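Side-chain contact in DNA ligase (PDB 3QWU), which binds adenosine and calcium ions and probably joins nucleic acid ends using ATP, through an adenylated enzyme intermediate: residues E186-F191 with K202-R207. Sequence-based numbering, arbitrary orientation.
Sequences EILGRF and KEILKR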
ATOM      1  N   GLU A 186      19.974  13.853  22.341  1.00 30.32           N
ATOM      2  CA  GLU A 186      21.373  14.160  22.070  1.00 29.06           C
ATOM      3  C   GLU A 186      21.425  15.331  21.105  1.00 29.33           C
ATOM      4  O   GLU A 186      20.664  15.356  20.147  1.00 27.08           O
ATOM      5  CB  GLU A 186      22.124  12.941  21.467  1.00 28.33           C
ATOM      6  CG  GLU A 186      23.550  13.305  20.919  1.00 27.80           C
ATOM      7  CD  GLU A 186      24.362  12.138  20.382  1.00 28.70           C
ATOM      8  OE1 GLU A 186      23.790  11.064  20.186  1.00 30.39           O
ATOM      9  OE2 GLU A 186      25.590  12.291  20.129  1.00 30.91           O
ATOM     10  N   ILE A 187      22.347  16.291  21.332  1.00 30.81           N
ATOM     11  CA  ILE A 187      22.525  17.412  20.431  1.00 31.17           C
ATOM     12  C   ILE A 187      23.822  17.164  19.698  1.00 32.93           C
ATOM     13  O   ILE A 187      24.873  16.997  20.338  1.00 33.71           O
ATOM     14  CB  ILE A 187      22.641  18.729  21.132  1.00 32.60           C
ATOM     15  CG1 ILE A 187      21.516  18.951  22.163  1.00 34.99           C
ATOM     16  CG2 ILE A 187      22.668  19.891  20.096  1.00 31.45           C
ATOM     17  CD1 ILE A 187      20.192  19.618  21.631  1.00 37.93           C
ATOM     18  N   LEU A 188      23.766  17.119  18.358  1.00 32.96           N
ATOM     19  CA  LEU A 188      24.964  16.825  17.554  1.00 33.35           C
ATOM     20  C   LEU A 188      25.791  18.062  17.266  1.00 34.82           C
ATOM     21  O   LEU A 188      27.006  17.963  17.081  1.00 33.70           O
ATOM     22  CB  LEU A 188      24.596  16.160  16.235  1.00 33.01           C
ATOM     23  CG  LEU A 188      24.177  14.697  16.308  1.00 32.07           C
ATOM     24  CD1 LEU A 188      25.282  13.843  16.997  1.00 31.01           C
ATOM     25  CD2 LEU A 188      22.756  14.480  16.950  1.00 25.86           C
ATOM     26  N   GLY A 189      25.104  19.211  17.239  1.00 35.45           N
ATOM     27  CA  GLY A 189      25.725  20.499  17.116  1.00 37.12           C
ATOM     28  C   GLY A 189      25.001  21.369  16.097  1.00 38.69           C
ATOM     29  O   GLY A 189      23.859  21.081  15.675  1.00 38.45           O
ATOM     30  N   ARG A 190      25.678  22.450  15.730  1.00 40.08           N
ATOM     31  CA  ARG A 190      25.160  23.512  14.886  1.00 41.56           C
ATOM     32  C   ARG A 190      25.910  23.480  13.588  1.00 42.04           C
ATOM     33  O   ARG A 190      27.141  23.498  13.585  1.00 41.98           O
ATOM     34  CB  ARG A 190      25.410  24.851  15.574  1.00 43.15           C
ATOM     35  CG  ARG A 190      24.886  26.034  14.829  1.00 46.22           C
ATOM     36  CD  ARG A 190      24.928  27.195  15.711  1.00 51.01           C
ATOM     37  NE  ARG A 190      24.122  28.290  15.215  1.00 52.16           N
ATOM     38  CZ  ARG A 190      24.538  29.177  14.338  1.00 54.38           C
ATOM     39  NH1 ARG A 190      25.757  29.078  13.825  1.00 55.42           N
ATOM     40  NH2 ARG A 190      23.716  30.158  13.958  1.00 55.96           N
ATOM     41  N   PHE A 191      25.178  23.431  12.483  1.00 42.51           N
ATOM     42  CA  PHE A 191      25.787  23.123  11.184  1.00 43.49           C
ATOM     43  C   PHE A 191      25.273  24.034  10.112  1.00 44.88           C
ATOM     44  O   PHE A 191      24.236  24.675  10.294  1.00 44.85           O
ATOM     45  CB  PHE A 191      25.501  21.667  10.766  1.00 42.20           C
ATOM     46  CG  PHE A 191      26.154  20.645  11.651  1.00 41.90           C
ATOM     47  CD1 PHE A 191      27.454  20.235  11.413  1.00 44.86           C
ATOM     48  CD2 PHE A 191      25.468  20.099  12.727  1.00 40.35           C
ATOM     49  CE1 PHE A 191      28.074  19.307  12.264  1.00 44.66           C
ATOM     50  CE2 PHE A 191      26.060  19.161  13.551  1.00 39.77           C
ATOM     51  CZ  PHE A 191      27.357  18.766  13.328  1.00 42.46           C
ATOM     52  N   LYS A 202      26.703  13.601   7.291  1.00 36.73           N
ATOM     53  CA  LYS A 202      26.593  12.254   6.677  1.00 36.79           C
ATOM     54  C   LYS A 202      27.315  11.217   7.501  1.00 36.54           C
ATOM     55  O   LYS A 202      26.847  10.094   7.607  1.00 35.57           O
ATOM     56  CB  LYS A 202      27.109  12.217   5.235  1.00 37.83           C
ATOM     57  CG  LYS A 202      26.127  12.830   4.285  1.00 40.15           C
ATOM     58  CD  LYS A 202      26.622  13.047   2.845  1.00 42.29           C
ATOM     59  CE  LYS A 202      26.709  11.783   2.006  1.00 43.51           C
ATOM     60  NZ  LYS A 202      26.025  11.981   0.665  1.00 43.93           N
ATOM     61  N   GLU A 203      28.449  11.575   8.081  1.00 36.92           N
ATOM     62  CA  GLU A 203      29.115  10.646   8.970  1.00 38.27           C
ATOM     63  C   GLU A 203      28.177  10.332  10.171  1.00 37.10           C
ATOM     64  O   GLU A 203      28.062   9.171  10.604  1.00 37.24           O
ATOM     65  CB  GLU A 203      30.445  11.211   9.409  1.00 40.33           C
ATOM     66  CG  GLU A 203      31.213  10.376  10.439  1.00 45.81           C
ATOM     67  CD  GLU A 203      31.611   8.958   9.953  1.00 52.34           C
ATOM     68  OE1 GLU A 203      32.335   8.851   8.913  1.00 53.09           O
ATOM     69  OE2 GLU A 203      31.195   7.949  10.633  1.00 55.91           O
ATOM     70  N   ILE A 204      27.464  11.350  10.665  1.00 34.82           N
ATOM     71  CA  ILE A 204      26.598  11.171  11.804  1.00 33.06           C
ATOM     72  C   ILE A 204      25.472  10.180  11.494  1.00 31.27           C
ATOM     73  O   ILE A 204      25.240   9.235  12.250  1.00 30.52           O
ATOM     74  CB  ILE A 204      26.063  12.539  12.313  1.00 33.40           C
ATOM     75  CG1 ILE A 204      27.202  13.254  13.088  1.00 31.43           C
ATOM     76  CG2 ILE A 204      24.766  12.373  13.184  1.00 31.07           C
ATOM     77  CD1 ILE A 204      26.976  14.699  13.304  1.00 30.53           C
ATOM     78  N   LEU A 205      24.849  10.328  10.344  1.00 30.46           N
ATOM     79  CA  LEU A 205      23.781   9.394   9.925  1.00 29.60           C
ATOM     80  C   LEU A 205      24.261   7.992   9.637  1.00 29.14           C
ATOM     81  O   LEU A 205      23.574   7.051   9.980  1.00 29.58           O
ATOM     82  CB  LEU A 205      22.933   9.959   8.768  1.00 29.23           C
ATOM     83  CG  LEU A 205      21.982  10.999   9.428  1.00 28.98           C
ATOM     84  CD1 LEU A 205      21.655  11.981   8.441  1.00 33.28           C
ATOM     85  CD2 LEU A 205      20.681  10.379  10.089  1.00 22.24           C
ATOM     86  N   LYS A 206      25.442   7.857   9.086  1.00 29.45           N
ATOM     87  CA  LYS A 206      26.050   6.579   8.869  1.00 30.84           C
ATOM     88  C   LYS A 206      26.256   5.887  10.214  1.00 30.72           C
ATOM     89  O   LYS A 206      25.979   4.713  10.348  1.00 30.12           O
ATOM     90  CB  LYS A 206      27.418   6.776   8.181  1.00 32.93           C
ATOM     91  CG  LYS A 206      28.175   5.483   7.897  1.00 36.23           C
ATOM     92  CD  LYS A 206      29.639   5.724   7.730  1.00 42.62           C
ATOM     93  CE  LYS A 206      30.376   4.479   7.258  1.00 46.73           C
ATOM     94  NZ  LYS A 206      31.378   3.983   8.260  1.00 49.94           N
ATOM     95  N   ARG A 207      26.745   6.631  11.213  1.00 31.84           N
ATOM     96  CA  ARG A 207      27.016   6.070  12.544  1.00 31.74           C
ATOM     97  C   ARG A 207      25.692   5.661  13.266  1.00 30.33           C
ATOM     98  O   ARG A 207      25.489   4.540  13.719  1.00 28.63           O
ATOM     99  CB  ARG A 207      27.849   7.062  13.366  1.00 32.48           C
ATOM    100  CG  ARG A 207      28.285   6.489  14.711  1.00 33.47           C
ATOM    101  CD  ARG A 207      29.101   7.423  15.542  1.00 33.25           C
ATOM    102  NE  ARG A 207      28.362   8.549  16.093  1.00 33.67           N
ATOM    103  CZ  ARG A 207      28.375   9.789  15.629  1.00 31.75           C
ATOM    104  NH1 ARG A 207      29.094  10.136  14.575  1.00 34.19           N
ATOM    105  NH2 ARG A 207      27.681  10.707  16.262  1.00 31.49           N
TER
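Leu188 on strand 187-191 faces Ile204 in the 202-207 part of helix 195-210, the axes of these two short segments running nearly antiparallel at 161° and 11.1 Å apart at closest approach. No hydrogen bond crosses this interface, and the contact rests on a small apolar cluster around Ile204. Both branches of Ile204 touch Leu188, and CD1 also reaches Phe191. The CG2 methyl lies 3.9 Å from CG of Leu188, while CD1, at the end of the other branch, reaches into the angle between Leu188 and Phe191, 4.0 Å from CB of the leucine and 4.1 Å from CZ of the phenylalanine. With CG1 beside the backbone N (chi1 -76°) and the chain extended to CD1, the isoleucine spans the gap to both strand residues. The Phe191 ring meets that methyl obliquely. One helical turn beyond Ile204, Arg207 bends at chi3 (71°) and brings its guanidinium edge-on to Leu188, NH2 standing 4.0 Å from CD1. The carboxylate of Glu186 is near this group without touching it. Both segments belong to the RNA ligase family region, probably the adenylation (nucleotidyltransferase) domain. Strand 187-191 edges its mixed sheet, bonded through its backbone to strand 75-80, which bears the adenosine-binding Glu78 and Glu79. Helix 195-210 packs against this edge strand, Phe208 also touching Leu188, and Leu205 on it meets Leu63 of helix 63-70.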